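Local coordinates for Non-catalytic protein 1 (Piromyces equi, PDB 1WCU) that probably binds polysaccharides of the plant cell wall, without catalysis of its own, as a family 29 carbohydrate-binding module, at residues F31-L36 / Q67-T72; S55-K60 / G80-D85; Y112-I117 / I134-G139. One frame throughout, in Å; residues are numbered along the deposited sequence. Where two conformers were deposited one is given.

In the fold
The three contacts sample a beta sandwich at different depths. Contact 1 lies at one end, on the six-stranded antiparallel sheet, which holds strands 35-38, 62-70 and 129-137. Contact 2 joins two loops at the other end, its centre about 27 Å from that of contact 1. Contact 3 is buried and spans the two sheets through 112-117 and strand 129-137. Its centre is about 9 Å from that of contact 2, to which it is tied by probable backbone hydrogen bonds, and about 20 Å from that of contact 1, which it touches through L36 and I134. Along the chain contacts 1 and 2, both superficial, interleave; contact 3 follows and ties the sheets inside.

Contact 1 of 3, residues F31-L36 / Q67-T72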
ATOM      1  N   PHE A  31      -0.169  13.950   5.971  1.00  9.89           N
ATOM      2  CA  PHE A  31       0.407  14.371   4.707  1.00 10.40           C
ATOM      3  C   PHE A  31       1.449  15.453   4.961  1.00 11.26           C
ATOM      4  O   PHE A  31       1.113  16.563   5.377  1.00 12.81           O
ATOM      5  CB  PHE A  31      -0.694  14.839   3.755  1.00 10.85           C
ATOM      6  CG  PHE A  31      -1.658  13.750   3.397  1.00 10.71           C
ATOM      7  CD1 PHE A  31      -1.419  12.940   2.303  1.00 11.76           C
ATOM      8  CD2 PHE A  31      -2.783  13.514   4.183  1.00 10.93           C
ATOM      9  CE1 PHE A  31      -2.275  11.906   1.978  1.00 11.61           C
ATOM     10  CE2 PHE A  31      -3.674  12.477   3.866  1.00 12.04           C
ATOM     11  CZ  PHE A  31      -3.418  11.669   2.757  1.00 12.18           C
ATOM     12  N   LYS A  32       2.709  15.086   4.762  1.00 11.63           N
ATOM     13  CA  LYS A  32       3.837  15.984   5.018  1.00 11.99           C
ATOM     14  C   LYS A  32       4.947  15.663   4.054  1.00 12.28           C
ATOM     15  O   LYS A  32       5.043  14.532   3.568  1.00 11.58           O
ATOM     16  CB  LYS A  32       4.330  15.812   6.454  1.00 13.69           C
ATOM     17  N   ASP A  33       5.802  16.642   3.762  1.00 12.82           N
ATOM     18  CA  ASP A  33       6.928  16.433   2.866  1.00 12.56           C
ATOM     19  C   ASP A  33       6.460  15.838   1.537  1.00 11.87           C
ATOM     20  O   ASP A  33       7.121  14.986   0.942  1.00 11.04           O
ATOM     21  CB  ASP A  33       7.927  15.502   3.538  1.00 14.03           C
ATOM     22  CG  ASP A  33       9.344  15.608   2.966  0.50 14.73           C
ATOM     23  OD1 ASP A  33       9.666  16.580   2.253  0.50 18.59           O
ATOM     24  OD2 ASP A  33      10.109  14.635   3.133  0.50 20.61           O
ATOM     25  N   ASN A  34       5.312  16.323   1.078  1.00 10.61           N
ATOM     26  CA  ASN A  34       4.733  15.927  -0.208  1.00 10.20           C
ATOM     27  C   ASN A  34       4.610  14.423  -0.380  1.00  9.88           C
ATOM     28  O   ASN A  34       4.853  13.877  -1.455  1.00 10.03           O
ATOM     29  CB  ASN A  34       5.507  16.567  -1.361  1.00 10.11           C
ATOM     30  CG  ASN A  34       4.701  16.623  -2.647  1.00  9.14           C
ATOM     31  OD1 ASN A  34       3.472  16.753  -2.613  1.00 10.05           O
ATOM     32  ND2 ASN A  34       5.379  16.528  -3.775  1.00 10.22           N
ATOM     33  N   SER A  35       4.210  13.765   0.704  1.00  9.42           N
ATOM     34  CA  SER A  35       4.000  12.331   0.747  1.00  9.49           C
ATOM     35  C   SER A  35       2.829  11.994   1.656  1.00  9.14           C
ATOM     36  O   SER A  35       2.335  12.837   2.400  1.00  8.76           O
ATOM     37  CB  SER A  35       5.211  11.557   1.268  1.00 10.96           C
ATOM     38  OG  SER A  35       6.218  12.354   1.832  0.50 15.10           O
ATOM     39  N   LEU A  36       2.399  10.733   1.569  1.00  8.38           N
ATOM     40  CA  LEU A  36       1.404  10.142   2.452  1.00  8.54           C
ATOM     41  C   LEU A  36       2.207   9.493   3.552  1.00  8.33           C
ATOM     42  O   LEU A  36       3.106   8.706   3.281  1.00  8.77           O
ATOM     43  CB  LEU A  36       0.564   9.118   1.667  1.00  9.12           C
ATOM     44  CG  LEU A  36      -0.580   8.396   2.370  1.00 10.49           C
ATOM     45  CD1 LEU A  36      -1.544   7.850   1.319  1.00 12.96           C
ATOM     46  CD2 LEU A  36      -0.098   7.255   3.252  1.00 13.22           C
ATOM     47  N   GLN A  67       6.519   3.839  -3.735  1.00  7.03           N
ATOM     48  CA  GLN A  67       7.812   4.330  -3.257  1.00  8.24           C
ATOM     49  C   GLN A  67       7.722   4.640  -1.762  1.00  7.71           C
ATOM     50  O   GLN A  67       6.725   5.200  -1.291  1.00  8.04           O
ATOM     51  CB  GLN A  67       8.248   5.572  -4.036  1.00  8.64           C
ATOM     52  CG  GLN A  67       8.397   5.317  -5.527  1.00  9.77           C
ATOM     53  CD  GLN A  67       8.896   6.505  -6.322  1.00 12.16           C
ATOM     54  OE1 GLN A  67       8.869   6.476  -7.566  1.00 18.68           O
ATOM     55  NE2 GLN A  67       9.313   7.555  -5.636  1.00 14.27           N
ATOM     56  N   VAL A  68       8.778   4.274  -1.036  1.00  7.55           N
ATOM     57  CA  VAL A  68       8.841   4.488   0.414  1.00  7.90           C
ATOM     58  C   VAL A  68      10.167   5.147   0.784  1.00  7.95           C
ATOM     59  O   VAL A  68      11.214   4.796   0.226  1.00  8.51           O
ATOM     60  CB  VAL A  68       8.737   3.165   1.187  1.00  8.30           C
ATOM     61  CG1 VAL A  68       8.662   3.431   2.692  1.00  8.62           C
ATOM     62  CG2 VAL A  68       7.522   2.380   0.726  1.00  9.25           C
ATOM     63  N   LYS A  69      10.111   6.091   1.734  1.00  7.84           N
ATOM     64  CA  LYS A  69      11.279   6.701   2.376  1.00  8.51           C
ATOM     65  C   LYS A  69      11.014   6.622   3.860  1.00  7.73           C
ATOM     66  O   LYS A  69       9.975   7.081   4.325  1.00  7.93           O
ATOM     67  CB  LYS A  69      11.430   8.165   1.938  1.00  8.89           C
ATOM     68  CG  LYS A  69      12.531   8.908   2.679  1.00  9.23           C
ATOM     69  CD  LYS A  69      12.665  10.343   2.197  1.00 11.21           C
ATOM     70  CE  LYS A  69      11.561  11.218   2.647  1.00 14.93           C
ATOM     71  NZ  LYS A  69      11.814  12.644   2.227  1.00 18.45           N
ATOM     72  N   THR A  70      11.936   6.044   4.622  1.00  7.89           N
ATOM     73  CA  THR A  70      11.726   5.867   6.060  1.00  8.07           C
ATOM     74  C   THR A  70      12.981   5.394   6.772  1.00  8.08           C
ATOM     75  O   THR A  70      13.847   4.763   6.162  1.00  8.16           O
ATOM     76  CB  THR A  70      10.577   4.832   6.326  1.00  8.08           C
ATOM     77  OG1 THR A  70      10.260   4.808   7.728  1.00  7.83           O
ATOM     78  CG2 THR A  70      10.954   3.442   5.876  1.00  7.68           C
ATOM     79  N   GLU A  71      13.036   5.660   8.079  1.00  8.98           N
ATOM     80  CA  GLU A  71      14.071   5.115   8.955  1.00  9.92           C
ATOM     81  C   GLU A  71      13.663   3.818   9.667  1.00 10.15           C
ATOM     82  O   GLU A  71      14.469   3.209  10.370  1.00 11.70           O
ATOM     83  CB  GLU A  71      14.493   6.167   9.983  1.00 10.47           C
ATOM     84  CG  GLU A  71      15.223   7.362   9.404  0.50 11.04           C
ATOM     85  CD  GLU A  71      15.713   8.281  10.501  0.50 12.58           C
ATOM     86  OE1 GLU A  71      16.748   7.961  11.123  0.50 16.88           O
ATOM     87  OE2 GLU A  71      15.038   9.298  10.765  0.50 15.16           O
ATOM     88  N   THR A  72      12.413   3.384   9.501  1.00  8.79           N
ATOM     89  CA  THR A  72      11.980   2.108  10.039  1.00  9.33           C
ATOM     90  C   THR A  72      11.835   1.081   8.886  1.00  8.83           C
ATOM     91  O   THR A  72      12.494   1.199   7.857  1.00  9.36           O
ATOM     92  CB  THR A  72      10.722   2.270  10.942  1.00  9.47           C
ATOM     93  OG1 THR A  72      10.462   1.047  11.647  1.00 10.05           O
ATOM     94  CG2 THR A  72       9.470   2.699  10.159  1.00  9.19           C
TER
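D33 meets K69 across this contact in a salt bridge that reaches from the tip of a hairpin over strand 129-137 to strand 62-70. Along the first segment, F31 and K32 form the incoming strand of the hairpin, and K32 closes it: its N bonds to S35 O, and S35 N returns a bond to K32 O at 3.1 Å. The two residues between, D33 and N34, both have positive phi in the left-handed region, close to a type I' turn.

D33 sends its carboxylate out from this turn with CG anti to the backbone N (chi1 -159°). Its OD2 takes a bond from K69 NZ at 2.8 Å, the ammonium arriving nearly in line with the C-O bond, while K69 CE stands 3.7 Å from the same OD2. K69 leaves its strand extended and bends at the third torsion (chi3 73°), and the two side chains cross at about a right angle. D33 was deposited in two conformers, so the bridge describes one of them and may be made only part of the time. The ammonium has a second partner in Y130 of the intervening strand, by a cation-pi interaction.

N34 bonds through OD1 to G13 N, and R132 donates to the carbonyl oxygens of both D33 and N34, holding the turn. S35 and L36 then start the outgoing strand, L36 pairing with M131. What results is a beta hairpin with a two-residue loop, linked across strand 129-137 to strand 62-70 by a surface salt bridge, within one antiparallel sheet of the sandwich.

Contact 2 of 3, residues S55-K60 / G80-D85; sequences SNYYGK and GVRGYD
With CG set anti to its carbonyl carbon (chi1 -55°), Y57 swings its ring out of the 55-60 loop toward G80 and R82, while R82, its CG anti to the backbone N (chi1 -165°) and its chain straight from CG to NE, crosses it at about a right angle. The phenol end makes the touch: Y57 OH rests 3.4 Å from R82 CG and equally near CD, so it meets chiefly the aliphatic shaft of the arginine. Ring and guanidinium are 11° from parallel, yet the guanidinium is displaced obliquely to the side of the hydroxyl, so the planes make no stack. R82 bonds elsewhere, through NH1 to Q113 OE1. The carbonyl oxygen of G80 lies in the ring plane at the edge, 4.0 Å from Y57 CE1.

Q113 also touches Y57, and strand 112-114 runs between the loops, its backbone joining Q113 to R82 and F114 to Y58 and G59. An alanine in place of Y57 would remove the ring, and would probably leave the R82 shaft held mainly through its far end, by Q113, and G80 O without the ring edge beside it.

R82 and G83, the latter with positive phi, are central in a turn closed by Y84 N to V81 O at 3.1 Å: a type II beta turn, met at the end of the beta sandwich by an aromatic side chain from another loop.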
ATOM      1  N   SER A  55     -14.498   0.280  -6.842  1.00 14.23           N
ATOM      2  CA  SER A  55     -14.963  -1.068  -7.205  1.00 14.18           C
ATOM      3  C   SER A  55     -14.945  -1.920  -5.948  1.00 13.64           C
ATOM      4  O   SER A  55     -14.300  -1.554  -4.971  1.00 13.78           O
ATOM      5  CB  SER A  55     -14.045  -1.725  -8.251  1.00 14.09           C
ATOM      6  OG  SER A  55     -14.616  -3.007  -8.511  0.50 12.69           O
ATOM      7  N   ASN A  56     -15.608  -3.070  -5.990  1.00 12.66           N
ATOM      8  CA  ASN A  56     -15.631  -3.973  -4.872  1.00 12.38           C
ATOM      9  C   ASN A  56     -14.240  -4.539  -4.585  1.00 10.40           C
ATOM     10  O   ASN A  56     -13.964  -4.893  -3.449  1.00 10.89           O
ATOM     11  CB  ASN A  56     -16.649  -5.105  -5.091  1.00 13.28           C
ATOM     12  CG  ASN A  56     -18.051  -4.584  -5.193  0.50 15.14           C
ATOM     13  OD1 ASN A  56     -18.687  -4.639  -6.256  0.50 18.23           O
ATOM     14  ND2 ASN A  56     -18.534  -4.023  -4.094  0.50 13.95           N
ATOM     15  N   TYR A  57     -13.375  -4.626  -5.601  1.00  9.26           N
ATOM     16  CA  TYR A  57     -11.989  -5.094  -5.427  1.00  8.86           C
ATOM     17  C   TYR A  57     -11.035  -4.281  -6.280  1.00  8.49           C
ATOM     18  O   TYR A  57     -11.435  -3.715  -7.295  1.00  7.91           O
ATOM     19  CB  TYR A  57     -11.850  -6.568  -5.832  1.00  9.05           C
ATOM     20  CG  TYR A  57     -12.804  -7.497  -5.128  1.00  9.22           C
ATOM     21  CD1 TYR A  57     -12.570  -7.930  -3.825  1.00  7.80           C
ATOM     22  CD2 TYR A  57     -13.952  -7.946  -5.764  1.00 10.02           C
ATOM     23  CE1 TYR A  57     -13.465  -8.772  -3.188  1.00  8.83           C
ATOM     24  CE2 TYR A  57     -14.825  -8.788  -5.143  1.00 10.88           C
ATOM     25  CZ  TYR A  57     -14.591  -9.191  -3.857  1.00  9.99           C
ATOM     26  OH  TYR A  57     -15.530 -10.051  -3.272  1.00 12.23           O
ATOM     27  N   TYR A  58      -9.770  -4.210  -5.869  1.00  6.95           N
ATOM     28  CA  TYR A  58      -8.706  -3.781  -6.774  1.00  7.04           C
ATOM     29  C   TYR A  58      -8.643  -4.721  -7.967  1.00  7.53           C
ATOM     30  O   TYR A  58      -8.643  -4.281  -9.110  1.00  7.32           O
ATOM     31  CB  TYR A  58      -7.356  -3.780  -6.054  1.00  6.45           C
ATOM     32  CG  TYR A  58      -7.142  -2.607  -5.127  1.00  6.21           C
ATOM     33  CD1 TYR A  58      -6.661  -1.406  -5.611  1.00  7.20           C
ATOM     34  CD2 TYR A  58      -7.368  -2.706  -3.762  1.00  6.36           C
ATOM     35  CE1 TYR A  58      -6.424  -0.327  -4.777  1.00  7.06           C
ATOM     36  CE2 TYR A  58      -7.149  -1.634  -2.926  1.00  6.84           C
ATOM     37  CZ  TYR A  58      -6.682  -0.436  -3.431  1.00  7.01           C
ATOM     38  OH  TYR A  58      -6.443   0.628  -2.575  1.00  7.72           O
ATOM     39  N   GLY A  59      -8.573  -6.013  -7.679  1.00  7.14           N
ATOM     40  CA  GLY A  59      -8.455  -7.045  -8.694  1.00  7.26           C
ATOM     41  C   GLY A  59      -8.062  -8.349  -8.061  1.00  7.26           C
ATOM     42  O   GLY A  59      -8.051  -8.470  -6.835  1.00  7.84           O
ATOM     43  N   LYS A  60      -7.761  -9.337  -8.896  1.00  7.96           N
ATOM     44  CA  LYS A  60      -7.390 -10.682  -8.467  1.00  9.00           C
ATOM     45  C   LYS A  60      -5.964 -10.903  -8.942  1.00  8.86           C
ATOM     46  O   LYS A  60      -5.688 -10.865 -10.135  1.00  9.39           O
ATOM     47  CB  LYS A  60      -8.354 -11.708  -9.062  1.00  9.60           C
ATOM     48  CG  LYS A  60      -8.066 -13.141  -8.668  1.00  9.54           C
ATOM     49  CD  LYS A  60      -9.189 -14.065  -9.101  1.00 12.57           C
ATOM     50  CE  LYS A  60      -8.935 -15.499  -8.662  1.00 16.83           C
ATOM     51  NZ  LYS A  60      -7.972 -16.177  -9.521  1.00 20.89           N
ATOM     52  N   GLY A  80      -9.342  -7.947   2.984  1.00  6.26           N
ATOM     53  CA  GLY A  80     -10.608  -7.927   2.256  1.00  6.70           C
ATOM     54  C   GLY A  80     -10.572  -8.902   1.092  1.00  6.91           C
ATOM     55  O   GLY A  80     -11.093  -8.616   0.007  1.00  8.31           O
ATOM     56  N   VAL A  81      -9.973 -10.067   1.331  1.00  6.81           N
ATOM     57  CA  VAL A  81      -9.789 -11.075   0.293  1.00  6.90           C
ATOM     58  C   VAL A  81     -11.042 -11.938   0.162  1.00  6.75           C
ATOM     59  O   VAL A  81     -11.587 -12.438   1.147  1.00  6.53           O
ATOM     60  CB  VAL A  81      -8.548 -11.954   0.585  1.00  7.10           C
ATOM     61  CG1 VAL A  81      -8.323 -12.998  -0.506  1.00  7.64           C
ATOM     62  CG2 VAL A  81      -7.309 -11.069   0.683  1.00  7.94           C
ATOM     63  N   ARG A  82     -11.522 -12.092  -1.068  1.00  7.03           N
ATOM     64  CA  ARG A  82     -12.743 -12.854  -1.316  1.00  7.07           C
ATOM     65  C   ARG A  82     -12.516 -14.278  -0.843  1.00  8.41           C
ATOM     66  O   ARG A  82     -11.458 -14.959  -1.221  1.00  7.44           O
ATOM     67  CB  ARG A  82     -13.091 -12.819  -2.804  1.00  7.93           C
ATOM     68  CG  ARG A  82     -14.505 -13.255  -3.188  1.00  8.24           C
ATOM     69  CD  ARG A  82     -14.644 -13.063  -4.684  1.00  8.42           C
ATOM     70  NE  ARG A  82     -15.965 -13.465  -5.153  1.00  9.46           N
ATOM     71  CZ  ARG A  82     -16.386 -13.295  -6.392  1.00  9.33           C
ATOM     72  NH1 ARG A  82     -15.602 -12.726  -7.276  1.00  9.42           N
ATOM     73  NH2 ARG A  82     -17.591 -13.721  -6.732  1.00 10.69           N
ATOM     74  N   GLY A  83     -13.469 -14.778  -0.072  1.00  6.87           N
ATOM     75  CA  GLY A  83     -13.403 -16.124   0.507  1.00  7.62           C
ATOM     76  C   GLY A  83     -13.001 -16.147   1.972  1.00  7.42           C
ATOM     77  O   GLY A  83     -13.111 -17.160   2.632  1.00  7.48           O
ATOM     78  N   TYR A  84     -12.550 -15.007   2.485  1.00  7.08           N
ATOM     79  CA  TYR A  84     -12.011 -14.895   3.855  1.00  6.98           C
ATOM     80  C   TYR A  84     -12.755 -13.871   4.695  1.00  7.32           C
ATOM     81  O   TYR A  84     -13.433 -12.996   4.188  1.00  7.42           O
ATOM     82  CB  TYR A  84     -10.528 -14.489   3.812  1.00  8.16           C
ATOM     83  CG  TYR A  84      -9.614 -15.539   3.236  1.00  8.73           C
ATOM     84  CD1 TYR A  84      -9.376 -15.600   1.887  1.00 10.71           C
ATOM     85  CD2 TYR A  84      -8.962 -16.460   4.062  1.00  7.99           C
ATOM     86  CE1 TYR A  84      -8.525 -16.571   1.355  1.00 11.50           C
ATOM     87  CE2 TYR A  84      -8.120 -17.410   3.538  1.00  9.55           C
ATOM     88  CZ  TYR A  84      -7.892 -17.451   2.197  1.00 10.62           C
ATOM     89  OH  TYR A  84      -7.020 -18.430   1.708  1.00 14.02           O
ATOM     90  N   ASP A  85     -12.569 -13.954   6.005  1.00  7.72           N
ATOM     91  CA  ASP A  85     -12.900 -12.847   6.876  1.00  8.19           C
ATOM     92  C   ASP A  85     -12.122 -11.616   6.387  1.00  7.69           C
ATOM     93  O   ASP A  85     -10.918 -11.713   6.113  1.00  7.31           O
ATOM     94  CB  ASP A  85     -12.432 -13.238   8.273  1.00  9.35           C
ATOM     95  CG  ASP A  85     -13.322 -12.763   9.320  0.50 12.70           C
ATOM     96  OD1 ASP A  85     -14.682 -14.053   8.696  0.50  9.91           O
ATOM     97  OD2 ASP A  85     -13.145 -11.531   9.509  0.50 15.79           O
TER

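Contact 3 of 3, residues Y112-I117 / I134-G139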
ATOM      1  N   TYR A 112      -5.721 -14.353  -4.607  1.00 11.01           N
ATOM      2  CA  TYR A 112      -6.248 -13.268  -3.767  1.00 10.19           C
ATOM      3  C   TYR A 112      -6.905 -12.169  -4.576  1.00  8.47           C
ATOM      4  O   TYR A 112      -6.249 -11.458  -5.324  1.00  8.47           O
ATOM      5  CB  TYR A 112      -5.133 -12.636  -2.934  1.00 11.69           C
ATOM      6  CG  TYR A 112      -4.390 -13.579  -2.015  1.00 13.58           C
ATOM      7  CD1 TYR A 112      -5.023 -14.698  -1.475  1.00 15.14           C
ATOM      8  CD2 TYR A 112      -3.068 -13.346  -1.679  1.00 16.57           C
ATOM      9  CE1 TYR A 112      -4.355 -15.570  -0.627  1.00 16.17           C
ATOM     10  CE2 TYR A 112      -2.385 -14.232  -0.811  1.00 15.66           C
ATOM     11  CZ  TYR A 112      -3.050 -15.329  -0.312  1.00 15.93           C
ATOM     12  OH  TYR A 112      -2.416 -16.228   0.545  1.00 18.97           O
ATOM     13  N   GLN A 113      -8.218 -12.057  -4.411  1.00  6.89           N
ATOM     14  CA  GLN A 113      -8.990 -10.951  -4.953  1.00  7.13           C
ATOM     15  C   GLN A 113      -9.359 -10.051  -3.777  1.00  6.84           C
ATOM     16  O   GLN A 113     -10.070 -10.473  -2.876  1.00  6.81           O
ATOM     17  CB  GLN A 113     -10.224 -11.498  -5.672  1.00  6.70           C
ATOM     18  CG  GLN A 113     -11.038 -10.433  -6.356  1.00  7.07           C
ATOM     19  CD  GLN A 113     -12.133 -11.002  -7.207  1.00  8.08           C
ATOM     20  OE1 GLN A 113     -12.610 -12.123  -6.959  1.00  8.77           O
ATOM     21  NE2 GLN A 113     -12.559 -10.243  -8.204  1.00  9.42           N
ATOM     22  N   PHE A 114      -8.834  -8.835  -3.765  1.00  6.52           N
ATOM     23  CA  PHE A 114      -8.715  -8.062  -2.517  1.00  6.42           C
ATOM     24  C   PHE A 114      -9.148  -6.610  -2.669  1.00  6.60           C
ATOM     25  O   PHE A 114      -9.126  -6.081  -3.788  1.00  6.08           O
ATOM     26  CB  PHE A 114      -7.251  -8.120  -2.014  1.00  6.90           C
ATOM     27  CG  PHE A 114      -6.291  -7.350  -2.880  1.00  6.03           C
ATOM     28  CD1 PHE A 114      -5.812  -7.890  -4.073  1.00  6.81           C
ATOM     29  CD2 PHE A 114      -5.925  -6.050  -2.552  1.00  6.10           C
ATOM     30  CE1 PHE A 114      -4.960  -7.178  -4.892  1.00  7.00           C
ATOM     31  CE2 PHE A 114      -5.073  -5.317  -3.366  1.00  6.92           C
ATOM     32  CZ  PHE A 114      -4.598  -5.885  -4.554  1.00  7.11           C
ATOM     33  N   ASP A 115      -9.528  -5.978  -1.555  1.00  6.29           N
ATOM     34  CA  ASP A 115     -10.066  -4.616  -1.589  1.00  6.64           C
ATOM     35  C   ASP A 115      -9.234  -3.590  -0.806  1.00  6.04           C
ATOM     36  O   ASP A 115      -9.599  -2.418  -0.786  1.00  6.81           O
ATOM     37  CB  ASP A 115     -11.512  -4.565  -1.092  1.00  7.36           C
ATOM     38  CG  ASP A 115     -11.638  -4.757   0.391  1.00  7.93           C
ATOM     39  OD1 ASP A 115     -10.595  -4.910   1.037  1.00  8.37           O
ATOM     40  OD2 ASP A 115     -12.787  -4.749   0.904  1.00  9.48           O
ATOM     41  N   ARG A 116      -8.134  -4.024  -0.188  1.00  6.74           N
ATOM     42  CA  ARG A 116      -7.343  -3.162   0.709  1.00  6.59           C
ATOM     43  C   ARG A 116      -5.857  -3.488   0.630  1.00  6.59           C
ATOM     44  O   ARG A 116      -5.468  -4.670   0.693  1.00  6.79           O
ATOM     45  CB  ARG A 116      -7.803  -3.321   2.159  1.00  6.73           C
ATOM     46  CG  ARG A 116      -8.822  -2.319   2.631  1.00  6.95           C
ATOM     47  CD  ARG A 116      -9.525  -2.774   3.896  1.00  7.25           C
ATOM     48  NE  ARG A 116     -10.552  -3.745   3.570  1.00  7.22           N
ATOM     49  CZ  ARG A 116     -11.473  -4.200   4.402  1.00  7.37           C
ATOM     50  NH1 ARG A 116     -11.427  -3.934   5.690  1.00  8.47           N
ATOM     51  NH2 ARG A 116     -12.404  -4.996   3.926  1.00  8.60           N
ATOM     52  N   ILE A 117      -5.052  -2.427   0.525  1.00  6.87           N
ATOM     53  CA  ILE A 117      -3.601  -2.486   0.564  1.00  6.70           C
ATOM     54  C   ILE A 117      -3.123  -1.984   1.933  1.00  6.32           C
ATOM     55  O   ILE A 117      -3.333  -0.816   2.289  1.00  5.83           O
ATOM     56  CB  ILE A 117      -2.974  -1.608  -0.550  1.00  6.30           C
ATOM     57  CG1 ILE A 117      -3.400  -2.115  -1.925  1.00  7.35           C
ATOM     58  CG2 ILE A 117      -1.442  -1.604  -0.419  1.00  7.45           C
ATOM     59  CD1 ILE A 117      -3.049  -1.194  -3.092  1.00  8.70           C
ATOM     60  N   ILE A 134       1.504   5.256  -4.949  1.00  8.13           N
ATOM     61  CA  ILE A 134       0.892   3.986  -4.610  1.00  8.02           C
ATOM     62  C   ILE A 134      -0.048   3.617  -5.753  1.00  8.60           C
ATOM     63  O   ILE A 134      -1.053   4.292  -5.983  1.00  8.92           O
ATOM     64  CB  ILE A 134       0.114   4.052  -3.279  1.00  7.95           C
ATOM     65  CG1 ILE A 134       1.047   4.496  -2.141  1.00  7.46           C
ATOM     66  CG2 ILE A 134      -0.495   2.676  -2.989  1.00  8.26           C
ATOM     67  CD1 ILE A 134       0.313   4.761  -0.831  1.00  9.45           C
ATOM     68  N   ILE A 135       0.294   2.558  -6.478  1.00  8.39           N
ATOM     69  CA  ILE A 135      -0.397   2.195  -7.718  1.00  8.84           C
ATOM     70  C   ILE A 135      -0.595   0.689  -7.763  1.00  8.99           C
ATOM     71  O   ILE A 135       0.348  -0.068  -7.580  1.00  9.41           O
ATOM     72  CB  ILE A 135       0.412   2.616  -8.987  1.00  8.61           C
ATOM     73  CG1 ILE A 135       0.666   4.129  -9.001  1.00  9.57           C
ATOM     74  CG2 ILE A 135      -0.305   2.165 -10.267  1.00  9.30           C
ATOM     75  CD1 ILE A 135       1.721   4.567  -9.989  1.00 10.88           C
ATOM     76  N   TYR A 136      -1.816   0.250  -8.022  1.00  8.21           N
ATOM     77  CA  TYR A 136      -2.121  -1.156  -8.274  1.00  8.01           C
ATOM     78  C   TYR A 136      -2.314  -1.408  -9.769  1.00  7.94           C
ATOM     79  O   TYR A 136      -2.966  -0.633 -10.449  1.00  7.86           O
ATOM     80  CB  TYR A 136      -3.412  -1.556  -7.538  1.00  7.86           C
ATOM     81  CG  TYR A 136      -3.911  -2.917  -7.986  1.00  7.99           C
ATOM     82  CD1 TYR A 136      -3.303  -4.091  -7.530  1.00  8.15           C
ATOM     83  CD2 TYR A 136      -4.940  -3.042  -8.906  1.00  7.44           C
ATOM     84  CE1 TYR A 136      -3.707  -5.333  -7.963  1.00  8.44           C
ATOM     85  CE2 TYR A 136      -5.369  -4.309  -9.346  1.00  8.15           C
ATOM     86  CZ  TYR A 136      -4.750  -5.439  -8.881  1.00  7.09           C
ATOM     87  OH  TYR A 136      -5.157  -6.686  -9.322  1.00  7.88           O
ATOM     88  N   SER A 137      -1.764  -2.510 -10.258  1.00  7.13           N
ATOM     89  CA  SER A 137      -1.946  -2.956 -11.632  1.00  7.94           C
ATOM     90  C   SER A 137      -2.535  -4.357 -11.632  1.00  7.86           C
ATOM     91  O   SER A 137      -2.111  -5.219 -10.865  1.00  7.86           O
ATOM     92  CB  SER A 137      -0.599  -2.997 -12.342  1.00  8.45           C
ATOM     93  OG  SER A 137      -0.740  -3.530 -13.652  1.00 10.48           O
ATOM     94  N   THR A 138      -3.491  -4.606 -12.529  1.00  8.63           N
ATOM     95  CA  THR A 138      -3.987  -5.963 -12.724  1.00  8.94           C
ATOM     96  C   THR A 138      -2.951  -6.855 -13.403  1.00  8.76           C
ATOM     97  O   THR A 138      -3.078  -8.080 -13.380  1.00  9.89           O
ATOM     98  CB  THR A 138      -5.262  -5.999 -13.589  1.00  9.51           C
ATOM     99  OG1 THR A 138      -5.004  -5.377 -14.844  1.00 10.91           O
ATOM    100  CG2 THR A 138      -6.412  -5.270 -12.878  1.00 10.16           C
ATOM    101  N   GLY A 139      -1.937  -6.233 -14.001  1.00  9.33           N
ATOM    102  CA  GLY A 139      -0.897  -6.964 -14.734  1.00  9.90           C
ATOM    103  C   GLY A 139       0.209  -7.473 -13.818  1.00 10.63           C
ATOM    104  O   GLY A 139       0.199  -7.254 -12.615  1.00 10.87           O
TER
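A buried aromatic and aliphatic contact fills part of the interior between the two sheets of the sandwich: F114 of the weakly bonded strand 112-114 and I117 of strand 116-121 meet Y136 on strand 129-137 of the facing sheet. The rings form an offset edge-to-face pair, with F114 turning its edge to the face of Y136, planes at 82° and centroids 5.4 Å apart. The foremost atom is F114 CZ, 3.6 Å from Y136 CE1, followed by F114 CE1 at 3.8 Å from that same carbon. F114 gets there with CG tucked between its backbone N and carbonyl carbon (chi1 70°). I117 CD1 rests more loosely on Y136 CB, at 4.5 Å.

Between F114 and I117 the chain carries a classic beta bulge, D115 and R116 both lying opposite Q79 of strand 74-79. Their side chains are paired: the guanidinium grips the carboxylate side-on, R116 NE reaching D115 OD1 from out of the carboxylate plane, at 2.8 Å and nearly straight (174°), R116 NH2 meeting D115 OD2 at 3.1 Å, less straight. K51 bridges further to D115 and E86 to R116.

Y136 bonds its hydroxyl to G61 O, fixing the ring at its far end. F114 in turn lies against the ring of Y58 and the side chain of V78. After strand 129-137 comes an ST turn, G139 N bonded to S137 OG at 3.0 Å.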